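Local coordinates for protein soluble lytic transglycosylase B3 (Pseudomonas aeruginosa, PDB 5ANZ) that probably acts as a peptidoglycan lytic transglycosylase in bacterial cell-wall turnover, and carries a bound calcium ion, at residues Ala139-Glu144 with Tyr332-Val336; Met202-Phe207 with Ile227-Pro231. All coordinates share one frame; numbering follows the deposited sequence.

Contact 1. Residues Ala139-Glu144 with Tyr332-Val336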
ATOM      1  N   ALA A 139       2.812   1.842 -12.839  1.00 14.85           N
ATOM      2  CA  ALA A 139       3.546   2.031 -11.596  1.00 14.76           C
ATOM      3  C   ALA A 139       3.056   1.080 -10.514  1.00 17.41           C
ATOM      4  O   ALA A 139       3.848   0.542  -9.757  1.00 16.78           O
ATOM      5  CB  ALA A 139       3.438   3.495 -11.122  1.00 19.90           C
ATOM      6  N   ILE A 140       1.743   0.887 -10.428  1.00 16.22           N
ATOM      7  CA  ILE A 140       1.195  -0.036  -9.424  1.00 16.57           C
ATOM      8  C   ILE A 140       1.710  -1.454  -9.716  1.00 16.41           C
ATOM      9  O   ILE A 140       2.113  -2.192  -8.805  1.00 17.54           O
ATOM     10  CB  ILE A 140      -0.349  -0.010  -9.432  1.00 15.52           C
ATOM     11  CG1 ILE A 140      -0.902   1.323  -8.887  1.00 20.51           C
ATOM     12  CG2 ILE A 140      -0.919  -1.219  -8.633  1.00 18.61           C
ATOM     13  CD1 ILE A 140      -0.968   1.470  -7.362  1.00 25.34           C
ATOM     14  N   TRP A 141       1.684  -1.819 -10.990  1.00 14.57           N
ATOM     15  CA  TRP A 141       2.145  -3.121 -11.434  1.00 17.27           C
ATOM     16  C   TRP A 141       3.613  -3.328 -11.035  1.00 18.83           C
ATOM     17  O   TRP A 141       4.012  -4.388 -10.570  1.00 17.58           O
ATOM     18  CB  TRP A 141       1.989  -3.200 -12.949  1.00 16.12           C
ATOM     19  CG  TRP A 141       2.133  -4.533 -13.616  1.00 17.78           C
ATOM     20  CD1 TRP A 141       1.946  -5.784 -13.078  1.00 23.25           C
ATOM     21  CD2 TRP A 141       2.457  -4.727 -14.991  1.00 19.08           C
ATOM     22  NE1 TRP A 141       2.132  -6.739 -14.064  1.00 21.57           N
ATOM     23  CE2 TRP A 141       2.452  -6.111 -15.238  1.00 21.66           C
ATOM     24  CE3 TRP A 141       2.734  -3.851 -16.054  1.00 20.36           C
ATOM     25  CZ2 TRP A 141       2.723  -6.640 -16.499  1.00 22.14           C
ATOM     26  CZ3 TRP A 141       2.986  -4.373 -17.300  1.00 20.42           C
ATOM     27  CH2 TRP A 141       2.986  -5.754 -17.516  1.00 24.80           C
ATOM     28  N   GLY A 142       4.424  -2.297 -11.219  1.00 16.47           N
ATOM     29  CA  GLY A 142       5.818  -2.353 -10.792  1.00 18.64           C
ATOM     30  C   GLY A 142       5.969  -2.519  -9.286  1.00 20.25           C
ATOM     31  O   GLY A 142       6.786  -3.316  -8.820  1.00 19.96           O
ATOM     32  N   MET A 143       5.196  -1.752  -8.518  1.00 17.28           N
ATOM     33  CA  MET A 143       5.299  -1.803  -7.065  1.00 17.63           C
ATOM     34  C   MET A 143       4.734  -3.099  -6.485  1.00 18.80           C
ATOM     35  O   MET A 143       5.221  -3.579  -5.464  1.00 22.67           O
ATOM     36  CB  MET A 143       4.590  -0.592  -6.427  1.00 17.71           C
ATOM     37  CG  MET A 143       5.332   0.724  -6.624  1.00 21.18           C
ATOM     38  SD  MET A 143       6.966   0.741  -5.882  1.00 24.26           S
ATOM     39  CE  MET A 143       6.499   0.652  -4.145  1.00 24.07           C
ATOM     40  N   GLU A 144       3.718  -3.660  -7.136  1.00 17.88           N
ATOM     41  CA  GLU A 144       3.052  -4.839  -6.576  1.00 19.92           C
ATOM     42  C   GLU A 144       3.786  -6.130  -6.871  1.00 19.62           C
ATOM     43  O   GLU A 144       3.910  -6.975  -5.976  1.00 22.25           O
ATOM     44  CB  GLU A 144       1.608  -4.935  -7.085  1.00 16.66           C
ATOM     45  CG  GLU A 144       0.723  -3.863  -6.476  1.00 18.95           C
ATOM     46  CD  GLU A 144       0.564  -4.041  -4.978  1.00 29.26           C
ATOM     47  OE1 GLU A 144       0.557  -5.206  -4.526  1.00 27.36           O
ATOM     48  OE2 GLU A 144       0.465  -3.033  -4.243  1.00 26.34           O
ATOM     49  N   TYR A 332       4.220   3.822   0.484  1.00 23.31           N
ATOM     50  CA  TYR A 332       3.848   3.102  -0.734  1.00 24.02           C
ATOM     51  C   TYR A 332       3.209   4.016  -1.755  1.00 22.85           C
ATOM     52  O   TYR A 332       3.574   4.013  -2.930  1.00 20.94           O
ATOM     53  CB  TYR A 332       2.885   1.967  -0.395  1.00 21.21           C
ATOM     54  CG  TYR A 332       2.244   1.315  -1.613  1.00 21.52           C
ATOM     55  CD1 TYR A 332       1.075   1.826  -2.165  1.00 24.81           C
ATOM     56  CD2 TYR A 332       2.781   0.167  -2.181  1.00 20.42           C
ATOM     57  CE1 TYR A 332       0.466   1.217  -3.258  1.00 20.85           C
ATOM     58  CE2 TYR A 332       2.180  -0.443  -3.278  1.00 23.67           C
ATOM     59  CZ  TYR A 332       1.028   0.098  -3.812  1.00 25.41           C
ATOM     60  OH  TYR A 332       0.408  -0.505  -4.889  1.00 27.86           O
ATOM     61  N   ALA A 333       2.240   4.814  -1.316  1.00 19.75           N
ATOM     62  CA  ALA A 333       1.520   5.653  -2.267  1.00 19.59           C
ATOM     63  C   ALA A 333       2.437   6.739  -2.823  1.00 18.48           C
ATOM     64  O   ALA A 333       2.358   7.062  -4.005  1.00 19.16           O
ATOM     65  CB  ALA A 333       0.265   6.256  -1.618  1.00 19.38           C
ATOM     66  N   LEU A 334       3.348   7.257  -1.997  1.00 19.04           N
ATOM     67  CA  LEU A 334       4.333   8.218  -2.503  1.00 19.31           C
ATOM     68  C   LEU A 334       5.231   7.561  -3.558  1.00 18.42           C
ATOM     69  O   LEU A 334       5.492   8.159  -4.624  1.00 19.21           O
ATOM     70  CB  LEU A 334       5.164   8.780  -1.341  1.00 19.93           C
ATOM     71  CG  LEU A 334       6.184   9.861  -1.690  1.00 22.53           C
ATOM     72  CD1 LEU A 334       5.534  11.026  -2.412  1.00 24.24           C
ATOM     73  CD2 LEU A 334       6.832  10.329  -0.385  1.00 27.08           C
ATOM     74  N   ALA A 335       5.654   6.321  -3.290  1.00 18.20           N
ATOM     75  CA  ALA A 335       6.488   5.575  -4.244  1.00 20.61           C
ATOM     76  C   ALA A 335       5.758   5.375  -5.559  1.00 18.50           C
ATOM     77  O   ALA A 335       6.330   5.571  -6.633  1.00 16.31           O
ATOM     78  CB  ALA A 335       6.912   4.218  -3.678  1.00 18.85           C
ATOM     79  N   VAL A 336       4.496   4.948  -5.491  1.00 17.27           N
ATOM     80  CA  VAL A 336       3.724   4.798  -6.722  1.00 16.91           C
ATOM     81  C   VAL A 336       3.651   6.089  -7.532  1.00 17.96           C
ATOM     82  O   VAL A 336       3.867   6.083  -8.734  1.00 17.69           O
ATOM     83  CB  VAL A 336       2.299   4.306  -6.416  1.00 16.02           C
ATOM     84  CG1 VAL A 336       1.428   4.370  -7.661  1.00 20.54           C
ATOM     85  CG2 VAL A 336       2.365   2.880  -5.892  1.00 18.11           C
TER
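The polar link is short but weak: Y332 OH donates to E144 OE2 across 2.6 Å. The two side chains meet at about a right angle, with the carboxylate and ring planes turned 60° apart. Y332 throws its phenol across the gap between the helices because its chi1 (170°) sets CG opposite the backbone N, and E144, bent at CG, brings its carboxylate back to the hydroxyl. I140 also reaches this group, CD1 lying 3.5 Å from Y332 OH.

Apolar packing fills the rest. V336 splits its two methyls between partners: CG1 lies 3.8 Å from I140 CD1, while CG2 meets M143 CG at 3.7 Å and also sits over one face of the Y332 ring, offset toward its rim. M143, bent at both chi2 and chi3, curls its terminal CE to 3.6 Å from A335 CB, and its CB rests 4.0 Å from Y332 CE2. At the other end, A139 CB touches the backbone V336 O at 3.5 Å. Y99 and A103 of helix 96-103 add to the packing around M143.

The segments of helices 134-145 and 330-343 run at 129° to each other, their axes 10.0 Å apart. This is buried helix-helix packing in the lysozyme-like transglycosylase domain, and its E144 end lies against Y326, an N-acetylglucosamine-binding residue.

Contact 2. Residues Met202-Phe207 with Ile227-Pro231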
ATOM      1  N   MET A 202      -2.561 -12.241  -4.734  1.00 18.69           N
ATOM      2  CA  MET A 202      -2.419 -13.176  -5.854  1.00 19.79           C
ATOM      3  C   MET A 202      -1.877 -12.533  -7.118  1.00 17.97           C
ATOM      4  O   MET A 202      -2.260 -11.421  -7.489  1.00 21.06           O
ATOM      5  CB  MET A 202      -3.767 -13.825  -6.181  1.00 20.35           C
ATOM      6  CG  MET A 202      -4.459 -14.403  -4.987  1.00 20.15           C
ATOM      7  SD  MET A 202      -5.969 -15.262  -5.494  1.00 22.61           S
ATOM      8  CE  MET A 202      -6.855 -13.972  -6.344  1.00 19.40           C
ATOM      9  N   GLY A 203      -1.007 -13.254  -7.803  1.00 17.21           N
ATOM     10  CA  GLY A 203      -0.732 -12.944  -9.193  1.00 20.53           C
ATOM     11  C   GLY A 203      -0.057 -11.602  -9.438  1.00 17.30           C
ATOM     12  O   GLY A 203       0.646 -11.091  -8.583  1.00 19.12           O
ATOM     13  N   GLN A 204      -0.274 -11.060 -10.629  1.00 16.60           N
ATOM     14  CA  GLN A 204       0.457  -9.874 -11.047  1.00 16.94           C
ATOM     15  C   GLN A 204      -0.061  -8.644 -10.342  1.00 19.35           C
ATOM     16  O   GLN A 204       0.693  -7.691 -10.124  1.00 20.11           O
ATOM     17  CB  GLN A 204       0.365  -9.679 -12.550  1.00 19.83           C
ATOM     18  CG  GLN A 204       0.864 -10.895 -13.321  1.00 20.15           C
ATOM     19  CD  GLN A 204       1.347 -10.558 -14.701  1.00 30.96           C
ATOM     20  OE1 GLN A 204       1.785  -9.441 -14.960  1.00 29.09           O
ATOM     21  NE2 GLN A 204       1.286 -11.538 -15.610  1.00 28.50           N
ATOM     22  N   THR A 205      -1.341  -8.671  -9.983  1.00 17.56           N
ATOM     23  CA  THR A 205      -1.964  -7.517  -9.340  1.00 19.60           C
ATOM     24  C   THR A 205      -1.824  -7.548  -7.809  1.00 20.56           C
ATOM     25  O   THR A 205      -2.057  -6.540  -7.135  1.00 19.67           O
ATOM     26  CB  THR A 205      -3.458  -7.457  -9.687  1.00 21.17           C
ATOM     27  OG1 THR A 205      -4.068  -8.680  -9.268  1.00 21.80           O
ATOM     28  CG2 THR A 205      -3.649  -7.297 -11.193  1.00 25.67           C
ATOM     29  N   GLN A 206      -1.499  -8.719  -7.266  1.00 17.35           N
ATOM     30  CA  GLN A 206      -1.487  -8.965  -5.818  1.00 16.48           C
ATOM     31  C   GLN A 206      -2.825  -8.629  -5.167  1.00 19.58           C
ATOM     32  O   GLN A 206      -2.881  -8.152  -4.027  1.00 22.36           O
ATOM     33  CB  GLN A 206      -0.342  -8.199  -5.154  1.00 18.91           C
ATOM     34  CG  GLN A 206       1.035  -8.711  -5.627  1.00 19.25           C
ATOM     35  CD  GLN A 206       1.399 -10.061  -5.019  1.00 19.55           C
ATOM     36  OE1 GLN A 206       1.687 -10.159  -3.815  1.00 23.62           O
ATOM     37  NE2 GLN A 206       1.379 -11.105  -5.841  1.00 18.86           N
ATOM     38  N   PHE A 207      -3.907  -8.925  -5.893  1.00 16.90           N
ATOM     39  CA  PHE A 207      -5.256  -8.899  -5.316  1.00 18.86           C
ATOM     40  C   PHE A 207      -5.459 -10.044  -4.325  1.00 19.53           C
ATOM     41  O   PHE A 207      -5.136 -11.183  -4.663  1.00 21.16           O
ATOM     42  CB  PHE A 207      -6.318  -9.081  -6.395  1.00 17.98           C
ATOM     43  CG  PHE A 207      -6.581  -7.879  -7.277  1.00 19.08           C
ATOM     44  CD1 PHE A 207      -5.977  -6.650  -7.055  1.00 19.06           C
ATOM     45  CD2 PHE A 207      -7.507  -8.004  -8.317  1.00 21.43           C
ATOM     46  CE1 PHE A 207      -6.286  -5.559  -7.878  1.00 25.62           C
ATOM     47  CE2 PHE A 207      -7.831  -6.923  -9.132  1.00 25.22           C
ATOM     48  CZ  PHE A 207      -7.227  -5.705  -8.913  1.00 21.57           C
ATOM     49  N   ILE A 227      -5.318 -13.021 -13.740  1.00 18.48           N
ATOM     50  CA  ILE A 227      -4.369 -12.010 -13.290  1.00 17.19           C
ATOM     51  C   ILE A 227      -3.000 -12.633 -13.042  1.00 17.52           C
ATOM     52  O   ILE A 227      -2.105 -11.957 -12.555  1.00 20.11           O
ATOM     53  CB  ILE A 227      -4.835 -11.307 -11.998  1.00 18.78           C
ATOM     54  CG1 ILE A 227      -5.026 -12.329 -10.880  1.00 17.97           C
ATOM     55  CG2 ILE A 227      -6.153 -10.541 -12.244  1.00 21.69           C
ATOM     56  CD1 ILE A 227      -5.301 -11.688  -9.500  1.00 22.75           C
ATOM     57  N   TRP A 228      -2.850 -13.913 -13.379  1.00 19.00           N
ATOM     58  CA  TRP A 228      -1.562 -14.601 -13.280  1.00 21.40           C
ATOM     59  C   TRP A 228      -0.788 -14.581 -14.596  1.00 20.65           C
ATOM     60  O   TRP A 228       0.409 -14.249 -14.620  1.00 21.67           O
ATOM     61  CB  TRP A 228      -1.784 -16.059 -12.820  1.00 18.68           C
ATOM     62  CG  TRP A 228      -2.363 -16.120 -11.439  1.00 17.51           C
ATOM     63  CD1 TRP A 228      -1.671 -16.244 -10.268  1.00 17.16           C
ATOM     64  CD2 TRP A 228      -3.753 -16.049 -11.073  1.00 17.77           C
ATOM     65  NE1 TRP A 228      -2.529 -16.241  -9.208  1.00 19.29           N
ATOM     66  CE2 TRP A 228      -3.817 -16.123  -9.670  1.00 18.16           C
ATOM     67  CE3 TRP A 228      -4.942 -15.918 -11.800  1.00 17.90           C
ATOM     68  CZ2 TRP A 228      -5.022 -16.071  -8.968  1.00 18.33           C
ATOM     69  CZ3 TRP A 228      -6.152 -15.856 -11.097  1.00 18.55           C
ATOM     70  CH2 TRP A 228      -6.178 -15.929  -9.699  1.00 19.36           C
ATOM     71  N   GLY A 229      -1.455 -14.952 -15.681  1.00 20.52           N
ATOM     72  CA  GLY A 229      -0.769 -15.159 -16.943  1.00 23.14           C
ATOM     73  C   GLY A 229      -1.133 -14.212 -18.067  1.00 30.15           C
ATOM     74  O   GLY A 229      -0.548 -14.276 -19.152  1.00 32.77           O
ATOM     75  N   SER A 230      -2.102 -13.332 -17.832  1.00 23.33           N
ATOM     76  CA  SER A 230      -2.547 -12.428 -18.887  1.00 25.15           C
ATOM     77  C   SER A 230      -2.264 -10.970 -18.566  1.00 28.46           C
ATOM     78  O   SER A 230      -2.925 -10.407 -17.700  1.00 23.60           O
ATOM     79  CB  SER A 230      -4.048 -12.576 -19.119  1.00 27.10           C
ATOM     80  OG  SER A 230      -4.518 -11.508 -19.926  1.00 31.59           O
ATOM     81  N   PRO A 231      -1.311 -10.345 -19.267  1.00 25.28           N
ATOM     82  CA  PRO A 231      -1.065  -8.930 -18.954  1.00 22.06           C
ATOM     83  C   PRO A 231      -2.337  -8.079 -19.160  1.00 22.31           C
ATOM     84  O   PRO A 231      -2.611  -7.175 -18.362  1.00 23.79           O
ATOM     85  CB  PRO A 231       0.034  -8.534 -19.945  1.00 30.65           C
ATOM     86  CG  PRO A 231       0.712  -9.845 -20.300  1.00 33.54           C
ATOM     87  CD  PRO A 231      -0.376 -10.873 -20.281  1.00 27.82           C
TER
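Q204 reaches the 227-231 loop with two hydrogen bonds. Its backbone N donates to I227 O at 2.8 Å, nearly straight at 170°. Its side chain, extended beyond CG, carries NE2 to W228 O at 3.0 Å; the acceptor lies close to the amide plane of Q204, but the donor stands above the carbonyl plane of W228. The other end of that amide, OE1, accepts from W141 NE1, which helps fix the amide's rotation.

Around these bonds the packing is close. T205 OG1 lies 3.3 Å from I227 CD1 and also sits over one face of the F207 ring, offset toward its rim. I227 CD1 also approaches M202 O and F207 CB. M202 makes a Met-aromatic contact with W228: its SD lies at the edge of the six-membered ring, 5.0 Å from the centroid, while G203 CA packs 3.6 Å from W228 CD1.

Both loops flank helix 209-215, whose H212 touches M202 and I227. W228 NE1 bonds to I195 O of strand 195-196, and S230 caps the start of helix 231-244, its OG accepting from the backbone N of D233, a residue that also belongs to the calcium site.

Both contacts are largely buried, but contact 1 lies nearer the centre of the chain and joins two helices, whereas contact 2 joins two loops around helix 209-215 and reaches an exposed glycine, G229. Contact 1 relies chiefly on packing of aliphatic, methionine and tyrosine-ring groups, with one weak polar link; contact 2 depends on a glutamine bonding to backbone carbonyls. They hold different elements yet meet directly: W141, on the side of helix 134-145 turned away from Y332, ties contact 1 to the Q204 amide, and E144 OE1 packs on Q206 CB. Along the chain, contact 2 is nested within the loop closed by contact 1.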